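Local coordinates for protein flavoredoxin (Desulfovibrio vulgaris str. 'Miyazaki F', PDB 2D5M) that binds flavin mononucleotide and probably carries electrons through this cofactor, at residues Arg8-Thr14 / Ile163-Val167. Numbering follows the deposited sequence.
Sequences RTLAYPT and IFAPV. With FMN (flavin mononucleotide), chain E.
The F164 ring lies between the flavin and its own chain: methyl C7M of FMN sits over the centre of one face, 3.5 Å above the plane, and the backbone N of P166 lies over the other, while T14 OG1 comes in at the edge, near the ring plane, 3.3 Å from F164 CD2. The setting is the antiparallel sheet of a flavin reductase-like, FMN-binding domain, where the loop 8-14 runs into strand 14-22 and meets the end of strand 162-165. Evidence for the junction is the bond from F164 N to T14 O, 2.9 Å long with an N-H...O angle of 163°. F164 O is gripped by the same residue: T14 OG1 donates to it over 2.8 Å from above the carbonyl plane, and T14 N adds a weak bond. With chi1 at 77°, OG1 stands between T14's backbone N and carbonyl carbon, a rotation that turns the hydroxyl to F164 O and leaves it beside the ring edge, while the methyl CG2 lies against P166 CD.

Farther along, apolar side chains carry most of the contact. The Y12 ring carries CE1 obliquely to A165 CB, at 4.0 Å, and to P166 CD; P13, after a cis peptide bond, sets CB against I163 CG2. P154 of the second subunit packs on Y12, and A181 of that subunit on F164. At the far end T9 centres an inverse gamma turn, and its carbonyl is buried without a polar partner: T9 O faces P166 CB at 3.3 Å and V167 CG2 at 3.4 Å.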
ATOM      1  N   ARG A   8      16.006  -2.112   4.290  1.00  9.01           N
ATOM      2  CA  ARG A   8      14.941  -2.528   5.134  1.00  8.83           C
ATOM      3  C   ARG A   8      13.614  -2.395   4.433  1.00  7.95           C
ATOM      4  O   ARG A   8      13.446  -1.561   3.570  1.00  7.73           O
ATOM      5  CB  ARG A   8      14.879  -1.671   6.391  1.00 11.48           C
ATOM      6  CG  ARG A   8      16.131  -1.538   7.206  1.00 17.27           C
ATOM      7  CD  ARG A   8      15.775  -0.636   8.427  1.00 25.40           C
ATOM      8  NE  ARG A   8      16.982  -0.630   9.298  1.00 21.93           N
ATOM      9  CZ  ARG A   8      17.162  -1.362  10.377  1.00 23.01           C
ATOM     10  NH1 ARG A   8      16.263  -2.198  10.858  1.00 17.55           N
ATOM     11  NH2 ARG A   8      18.279  -1.303  11.098  1.00 32.13           N
ATOM     12  N   THR A   9      12.633  -3.217   4.839  1.00  8.12           N
ATOM     13  CA  THR A   9      11.271  -3.126   4.351  1.00  7.97           C
ATOM     14  C   THR A   9      10.552  -1.966   5.042  1.00  7.79           C
ATOM     15  O   THR A   9       9.727  -2.189   5.963  1.00  7.96           O
ATOM     16  CB  THR A   9      10.481  -4.439   4.541  1.00  8.70           C
ATOM     17  OG1 THR A   9      10.548  -4.810   5.936  1.00  9.16           O
ATOM     18  CG2 THR A   9      11.062  -5.533   3.709  1.00 10.90           C
ATOM     19  N   LEU A  10      10.890  -0.768   4.629  1.00  7.93           N
ATOM     20  CA  LEU A  10      10.465   0.445   5.301  1.00  8.18           C
ATOM     21  C   LEU A  10       9.888   1.406   4.287  1.00  7.71           C
ATOM     22  O   LEU A  10      10.592   1.939   3.445  1.00 10.48           O
ATOM     23  CB  LEU A  10      11.614   1.041   6.028  1.00 11.97           C
ATOM     24  CG  LEU A  10      11.435   2.153   6.998  1.00 17.60           C
ATOM     25  CD1 LEU A  10      10.288   1.965   7.960  1.00 18.88           C
ATOM     26  CD2 LEU A  10      12.772   2.348   7.800  1.00 19.18           C
ATOM     27  N   ALA A  11       8.590   1.626   4.375  1.00  7.06           N
ATOM     28  CA  ALA A  11       7.844   2.548   3.559  1.00  7.08           C
ATOM     29  C   ALA A  11       6.548   2.878   4.280  1.00  6.52           C
ATOM     30  O   ALA A  11       6.118   2.083   5.128  1.00  7.36           O
ATOM     31  CB  ALA A  11       7.556   1.995   2.182  1.00  8.42           C
ATOM     32  N   TYR A  12       5.938   4.021   3.956  1.00  6.68           N
ATOM     33  CA  TYR A  12       4.687   4.409   4.586  1.00  6.85           C
ATOM     34  C   TYR A  12       3.779   5.033   3.525  1.00  7.32           C
ATOM     35  O   TYR A  12       4.309   5.714   2.620  1.00  8.15           O
ATOM     36  CB  TYR A  12       4.851   5.497   5.615  1.00  8.24           C
ATOM     37  CG  TYR A  12       5.875   5.262   6.678  1.00  8.26           C
ATOM     38  CD1 TYR A  12       5.786   4.157   7.552  1.00  9.20           C
ATOM     39  CD2 TYR A  12       6.936   6.107   6.836  1.00 12.67           C
ATOM     40  CE1 TYR A  12       6.724   3.940   8.517  1.00  8.86           C
ATOM     41  CE2 TYR A  12       7.862   5.907   7.845  1.00 15.49           C
ATOM     42  CZ  TYR A  12       7.769   4.843   8.679  1.00 14.22           C
ATOM     43  OH  TYR A  12       8.720   4.643   9.659  1.00 17.26           O
ATOM     44  N   PRO A  13       2.470   4.907   3.652  1.00  7.35           N
ATOM     45  CA  PRO A  13       1.775   3.953   4.524  1.00  7.21           C
ATOM     46  C   PRO A  13       1.929   2.552   3.958  1.00  6.36           C
ATOM     47  O   PRO A  13       2.222   2.374   2.790  1.00  7.38           O
ATOM     48  CB  PRO A  13       0.311   4.389   4.411  1.00  8.10           C
ATOM     49  CG  PRO A  13       0.233   4.851   2.989  1.00  8.32           C
ATOM     50  CD  PRO A  13       1.514   5.616   2.775  1.00  8.81           C
ATOM     51  N   THR A  14       1.661   1.560   4.815  1.00  6.46           N
ATOM     52  CA  THR A  14       1.366   0.185   4.368  1.00  6.13           C
ATOM     53  C   THR A  14       0.004  -0.180   4.933  1.00  5.61           C
ATOM     54  O   THR A  14      -0.391   0.349   5.996  1.00  6.46           O
ATOM     55  CB  THR A  14       2.451  -0.867   4.712  1.00  6.80           C
ATOM     56  OG1 THR A  14       2.377  -1.234   6.087  1.00  6.82           O
ATOM     57  CG2 THR A  14       3.837  -0.327   4.372  1.00  7.54           C
ATOM     58  N   ILE A 163      -3.413   1.767   9.546  1.00  7.79           N
ATOM     59  CA  ILE A 163      -2.173   1.847   8.849  1.00  8.40           C
ATOM     60  C   ILE A 163      -1.091   1.070   9.594  1.00  7.10           C
ATOM     61  O   ILE A 163      -0.978   1.225  10.809  1.00  7.66           O
ATOM     62  CB  ILE A 163      -1.646   3.324   8.667  1.00 11.79           C
ATOM     63  CG1 ILE A 163      -2.685   4.147   7.883  1.00 16.01           C
ATOM     64  CG2 ILE A 163      -0.317   3.469   8.066  1.00 11.95           C
ATOM     65  CD1 ILE A 163      -2.440   5.612   8.180  1.00 22.08           C
ATOM     66  N   PHE A 164      -0.260   0.282   8.910  1.00  6.15           N
ATOM     67  CA  PHE A 164       0.857  -0.398   9.503  1.00  6.04           C
ATOM     68  C   PHE A 164       2.170   0.326   9.206  1.00  6.12           C
ATOM     69  O   PHE A 164       2.425   0.708   8.064  1.00  6.78           O
ATOM     70  CB  PHE A 164       0.926  -1.848   9.047  1.00  6.23           C
ATOM     71  CG  PHE A 164       2.114  -2.663   9.494  1.00  5.87           C
ATOM     72  CD1 PHE A 164       2.351  -2.843  10.875  1.00  6.36           C
ATOM     73  CD2 PHE A 164       2.980  -3.235   8.626  1.00  5.84           C
ATOM     74  CE1 PHE A 164       3.387  -3.615  11.310  1.00  6.63           C
ATOM     75  CE2 PHE A 164       3.992  -4.053   9.037  1.00  6.66           C
ATOM     76  CZ  PHE A 164       4.229  -4.237  10.397  1.00  6.99           C
ATOM     77  N   ALA A 165       2.944   0.562  10.267  1.00  6.50           N
ATOM     78  CA  ALA A 165       4.302   1.102  10.182  1.00  6.73           C
ATOM     79  C   ALA A 165       5.271  -0.070  10.325  1.00  6.40           C
ATOM     80  O   ALA A 165       5.446  -0.575  11.459  1.00  7.13           O
ATOM     81  CB  ALA A 165       4.520   2.141  11.268  1.00  7.42           C
ATOM     82  N   PRO A 166       5.890  -0.533   9.237  1.00  6.82           N
ATOM     83  CA  PRO A 166       6.768  -1.682   9.345  1.00  7.43           C
ATOM     84  C   PRO A 166       8.071  -1.372  10.071  1.00  7.61           C
ATOM     85  O   PRO A 166       8.481  -0.206  10.169  1.00  7.93           O
ATOM     86  CB  PRO A 166       7.027  -2.020   7.864  1.00  7.98           C
ATOM     87  CG  PRO A 166       6.942  -0.716   7.156  1.00  8.92           C
ATOM     88  CD  PRO A 166       5.802  -0.025   7.859  1.00  7.36           C
ATOM     89  N   VAL A 167       8.701  -2.412  10.586  1.00  8.39           N
ATOM     90  CA  VAL A 167      10.023  -2.402  11.255  1.00 10.35           C
ATOM     91  C   VAL A 167       9.872  -1.876  12.684  1.00  8.85           C
ATOM     92  O   VAL A 167      10.210  -2.566  13.625  1.00 10.45           O
ATOM     93  CB  VAL A 167      11.133  -1.675  10.489  1.00 10.10           C
ATOM     94  CG1 VAL A 167      12.463  -1.851  11.194  1.00 12.87           C
ATOM     95  CG2 VAL A 167      11.218  -2.179   9.053  1.00 11.54           C
TER
HETATM   96  N1  FMN E1001       2.146 -12.707   6.230  1.00  5.17           N
HETATM   97  C2  FMN E1001       2.237 -12.802   4.866  1.00  5.53           C
HETATM   98  O2  FMN E1001       2.455 -13.892   4.320  1.00  6.36           O
HETATM   99  N3  FMN E1001       2.115 -11.641   4.106  1.00  5.81           N
HETATM  100  C4  FMN E1001       1.943 -10.373   4.612  1.00  5.57           C
HETATM  101  O4  FMN E1001       1.851  -9.389   3.847  1.00  6.40           O
HETATM  102  C4A FMN E1001       1.902 -10.267   6.030  1.00  5.45           C
HETATM  103  N5  FMN E1001       1.793  -9.043   6.599  1.00  5.53           N
HETATM  104  C5A FMN E1001       1.591  -9.029   7.956  1.00  5.36           C
HETATM  105  C6  FMN E1001       1.443  -7.760   8.583  1.00  5.64           C
HETATM  106  C7  FMN E1001       1.192  -7.614   9.938  1.00  5.99           C
HETATM  107  C7M FMN E1001       1.086  -6.261  10.601  1.00  7.81           C
HETATM  108  C8  FMN E1001       1.044  -8.824  10.714  1.00  5.77           C
HETATM  109  C8M FMN E1001       0.675  -8.704  12.184  1.00  6.54           C
HETATM  110  C9  FMN E1001       1.258 -10.061  10.131  1.00  5.55           C
HETATM  111  C9A FMN E1001       1.520 -10.191   8.777  1.00  5.11           C
HETATM  112  N10 FMN E1001       1.776 -11.423   8.136  1.00  5.14           N
HETATM  113  C10 FMN E1001       1.909 -11.482   6.771  1.00  5.26           C
HETATM  114  C1' FMN E1001       1.819 -12.677   8.938  1.00  5.34           C
HETATM  115  C2' FMN E1001       0.534 -13.494   8.828  1.00  4.95           C
HETATM  116  O2' FMN E1001      -0.641 -12.701   9.033  1.00  5.39           O
HETATM  117  C3' FMN E1001       0.569 -14.593   9.896  1.00  5.14           C
HETATM  118  O3' FMN E1001       1.608 -15.520   9.505  1.00  5.76           O
HETATM  119  C4' FMN E1001      -0.751 -15.323  10.092  1.00  5.12           C
HETATM  120  O4' FMN E1001      -0.626 -16.041  11.350  1.00  6.92           O
HETATM  121  C5' FMN E1001      -1.085 -16.285   9.006  1.00  5.85           C
HETATM  122  O5' FMN E1001      -2.358 -16.920   9.349  1.00  5.68           O
HETATM  123  P   FMN E1001      -2.848 -18.265   8.610  1.00  5.67           P
HETATM  124  O1P FMN E1001      -1.782 -19.346   8.836  1.00  6.29           O
HETATM  125  O2P FMN E1001      -3.048 -18.014   7.135  1.00  5.98           O
HETATM  126  O3P FMN E1001      -4.135 -18.539   9.366  1.00  6.20           O